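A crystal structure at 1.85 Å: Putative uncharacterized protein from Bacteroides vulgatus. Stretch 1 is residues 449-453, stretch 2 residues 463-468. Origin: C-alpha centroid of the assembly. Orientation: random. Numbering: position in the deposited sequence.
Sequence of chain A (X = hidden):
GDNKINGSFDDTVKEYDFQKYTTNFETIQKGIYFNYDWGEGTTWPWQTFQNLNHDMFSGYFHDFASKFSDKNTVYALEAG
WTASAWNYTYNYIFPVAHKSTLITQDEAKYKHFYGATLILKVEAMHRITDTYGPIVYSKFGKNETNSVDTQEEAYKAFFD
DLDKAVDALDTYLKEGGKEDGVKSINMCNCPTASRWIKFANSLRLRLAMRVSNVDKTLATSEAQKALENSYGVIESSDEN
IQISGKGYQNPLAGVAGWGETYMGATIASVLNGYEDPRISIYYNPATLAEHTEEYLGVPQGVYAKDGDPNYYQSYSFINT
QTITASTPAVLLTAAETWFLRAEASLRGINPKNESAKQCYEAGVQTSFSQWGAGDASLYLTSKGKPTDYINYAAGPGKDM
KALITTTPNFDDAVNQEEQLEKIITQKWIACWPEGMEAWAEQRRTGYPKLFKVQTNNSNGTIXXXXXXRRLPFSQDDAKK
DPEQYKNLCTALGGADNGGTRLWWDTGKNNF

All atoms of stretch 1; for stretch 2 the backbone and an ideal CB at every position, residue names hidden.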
# COMPACT_ATOMS: atom_id res chain seq x y z
N LYS A 449 -3.56 -14.49 6.15
CA LYS A 449 -4.77 -15.26 5.78
C LYS A 449 -6.03 -14.55 6.27
O LYS A 449 -6.60 -14.86 7.33
CB LYS A 449 -4.66 -16.67 6.37
CG LYS A 449 -3.52 -17.45 5.81
CD LYS A 449 -3.62 -18.93 6.28
CE LYS A 449 -2.39 -19.72 5.92
NZ LYS A 449 -2.55 -21.08 6.46
N LEU A 450 -6.44 -13.56 5.48
CA LEU A 450 -7.63 -12.79 5.74
C LEU A 450 -8.89 -13.67 5.79
O LEU A 450 -9.04 -14.61 4.98
CB LEU A 450 -7.82 -11.74 4.62
CG LEU A 450 -6.75 -10.66 4.38
CD1 LEU A 450 -7.20 -9.69 3.26
CD2 LEU A 450 -6.41 -9.88 5.64
N PHE A 451 -9.79 -13.35 6.71
CA PHE A 451 -11.11 -13.93 6.71
C PHE A 451 -11.77 -13.69 5.37
O PHE A 451 -11.69 -12.58 4.83
CB PHE A 451 -12.00 -13.31 7.80
CG PHE A 451 -11.63 -13.70 9.20
CD1 PHE A 451 -11.73 -15.02 9.60
CD2 PHE A 451 -11.26 -12.74 10.12
CE1 PHE A 451 -11.43 -15.39 10.88
CE2 PHE A 451 -10.94 -13.09 11.41
CZ PHE A 451 -11.03 -14.43 11.81
N LYS A 452 -12.44 -14.72 4.85
CA LYS A 452 -13.21 -14.62 3.59
C LYS A 452 -14.55 -13.92 3.76
O LYS A 452 -15.13 -13.94 4.83
CB LYS A 452 -13.50 -16.00 3.02
CG LYS A 452 -12.35 -17.02 3.06
CD LYS A 452 -11.10 -16.60 2.33
CE LYS A 452 -10.10 -17.77 2.24
NZ LYS A 452 -8.86 -17.43 1.49
N VAL A 453 -15.06 -13.33 2.68
CA VAL A 453 -16.35 -12.66 2.73
C VAL A 453 -17.43 -13.65 3.15
O VAL A 453 -17.40 -14.80 2.77
CB VAL A 453 -16.73 -11.94 1.39
CG1 VAL A 453 -15.69 -10.87 1.05
CG2 VAL A 453 -16.93 -12.95 0.23
N UNK A 463 -14.15 -15.36 -6.72
CA UNK A 463 -14.22 -16.59 -5.93
C UNK A 463 -14.00 -16.26 -4.45
O UNK A 463 -13.05 -15.55 -4.09
CB UNK A 463 -13.19 -17.61 -6.42
N UNK A 464 -14.86 -16.78 -3.59
CA UNK A 464 -14.76 -16.51 -2.16
C UNK A 464 -13.39 -16.90 -1.59
O UNK A 464 -12.75 -16.09 -0.94
CB UNK A 464 -15.87 -17.26 -1.41
N UNK A 465 -12.93 -18.12 -1.87
CA UNK A 465 -11.66 -18.60 -1.32
C UNK A 465 -10.40 -18.00 -1.98
O UNK A 465 -9.43 -17.66 -1.29
CB UNK A 465 -11.61 -20.12 -1.45
N UNK A 466 -10.40 -17.83 -3.31
CA UNK A 466 -9.25 -17.18 -3.94
C UNK A 466 -9.20 -15.71 -3.47
O UNK A 466 -8.12 -15.16 -3.23
CB UNK A 466 -9.34 -17.27 -5.46
N UNK A 467 -10.38 -15.12 -3.32
CA UNK A 467 -10.59 -13.73 -2.92
C UNK A 467 -10.34 -12.77 -4.09
O UNK A 467 -9.80 -13.17 -5.15
CB UNK A 467 -9.68 -13.38 -1.74
N UNK A 468 -10.76 -11.53 -3.88
CA UNK A 468 -10.64 -10.50 -4.91
C UNK A 468 -9.16 -10.32 -5.32
O UNK A 468 -8.24 -10.33 -4.47
CB UNK A 468 -11.22 -9.18 -4.41

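Position 463 sets no rule through stretch 1, since nothing there lies within 5.5 Å of its ideal CB. The chain ahead does: 464 to 466 have helical backbone angles, so a short acceptor here, Asp, Asn, Ser or Thr, could meet a free amide at the start of the turn. The deposited residue is Asp 463, and its OD2 accepts from the backbone N of position 466 at 2.8 Å. Its carbonyl O also takes the backbone N of position 467, again at 2.8 Å, which closes the turn.

At position 464 CA-to-CB runs sideways to stretch 1, with the ideal CB 4.7 Å from CG2 of Val 453 and 5.2 Å from CB of Lys 452. A small or beta-branched side chain suits this spacing: Val, Thr, Ser or Ala. The deposited Thr 464 uses both of its branches. Its CG2 packs 3.8 Å from CB of Lys 452 and 3.9 Å from O of Val 453, while OG1 is 2.7 Å from a water that donates to Val 453 O at 3.2 Å. A second water accepts from Val 453 N at 2.9 Å and donates to Thr 464 O at 2.7 Å. This second water joins backbone to backbone, whereas the first joins the Val 453 carbonyl to the threonine hydroxyl, so only the second link asks nothing of the side chain.

Position 465 points its CA-to-CB bond away, yet the ideal CB is 4.6 Å from CE of Lys 452. The visible lysine already has a partner here, because its NZ donates to the backbone O of 465 at 2.8 Å, a bond any residue could offer. What remains is a positive charge close by, which favours Asp or Glu, although a neutral polar residue such as Asn or Ser would also be tolerable. Asp 465 is deposited. Its end comes nearer than its first bond suggests, OD1 lying 3.6 Å from CE of Lys 452; at 4.6 Å from NZ, however, OD1 is too far for a salt bridge, so its charge is a favourable neighbour rather than the anchor.

Position 466 directs CA-to-CB away, and its ideal CB finds nothing of stretch 1 nearby. This contact leaves the choice wide, and Ile 466 is deposited without touching stretch 1.

Position 467 has a positive phi of 78°, which would suit Gly or Asn by backbone alone. CA-to-CB runs sideways, and the ideal CB is 5.3 Å from NZ of Lys 452, with Leu 450 farther off. Reaching that leucine calls for a long, flexible apolar chain, and Met fits best; Gln has the length, but a polar end gains nothing from the leucine. The deposited residue is Met 467, as selenomethionine, with chi angles m, t and p. SE passes 3.7 Å from NZ of Lys 452, and CE ends 3.9 Å from CB of Leu 450 and 3.6 Å from O of Phe 451, so the tip supplies an apolar part of the contact.

Position 468 is out of reach of stretch 1, which therefore does not discriminate; Ile 468 is deposited.

Stretch 2 (463-468) DTDIMI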
# COMPACT_ATOMS: atom_id res chain seq x y z
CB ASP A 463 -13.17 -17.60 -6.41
CG ASP A 463 -13.24 -18.93 -5.68
OD1 ASP A 463 -14.20 -19.71 -5.96
OD2 ASP A 463 -12.35 -19.20 -4.83
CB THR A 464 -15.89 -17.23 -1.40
OG1 THR A 464 -17.13 -16.63 -1.78
CG2 THR A 464 -15.69 -17.13 0.13
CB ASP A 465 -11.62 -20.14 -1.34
CG ASP A 465 -12.44 -20.75 -0.19
OD1 ASP A 465 -12.49 -20.14 0.89
OD2 ASP A 465 -13.05 -21.83 -0.39
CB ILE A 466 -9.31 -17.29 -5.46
CG1 ILE A 466 -9.10 -18.76 -5.88
CG2 ILE A 466 -8.26 -16.41 -6.13
CD1 ILE A 466 -9.58 -19.06 -7.30
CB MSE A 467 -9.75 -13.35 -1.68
CG MSE A 467 -9.79 -14.37 -0.56
SE MSE A 467 -8.87 -13.77 1.04
CE MSE A 467 -10.18 -12.42 1.56
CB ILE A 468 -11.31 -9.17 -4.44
CG1 ILE A 468 -11.28 -8.13 -5.55
CG2 ILE A 468 -10.67 -8.59 -3.14
CD1 ILE A 468 -12.14 -6.85 -5.23
O HOH W 1 -13.35 -13.72 0.31
O HOH W 2 -18.81 -16.33 0.37
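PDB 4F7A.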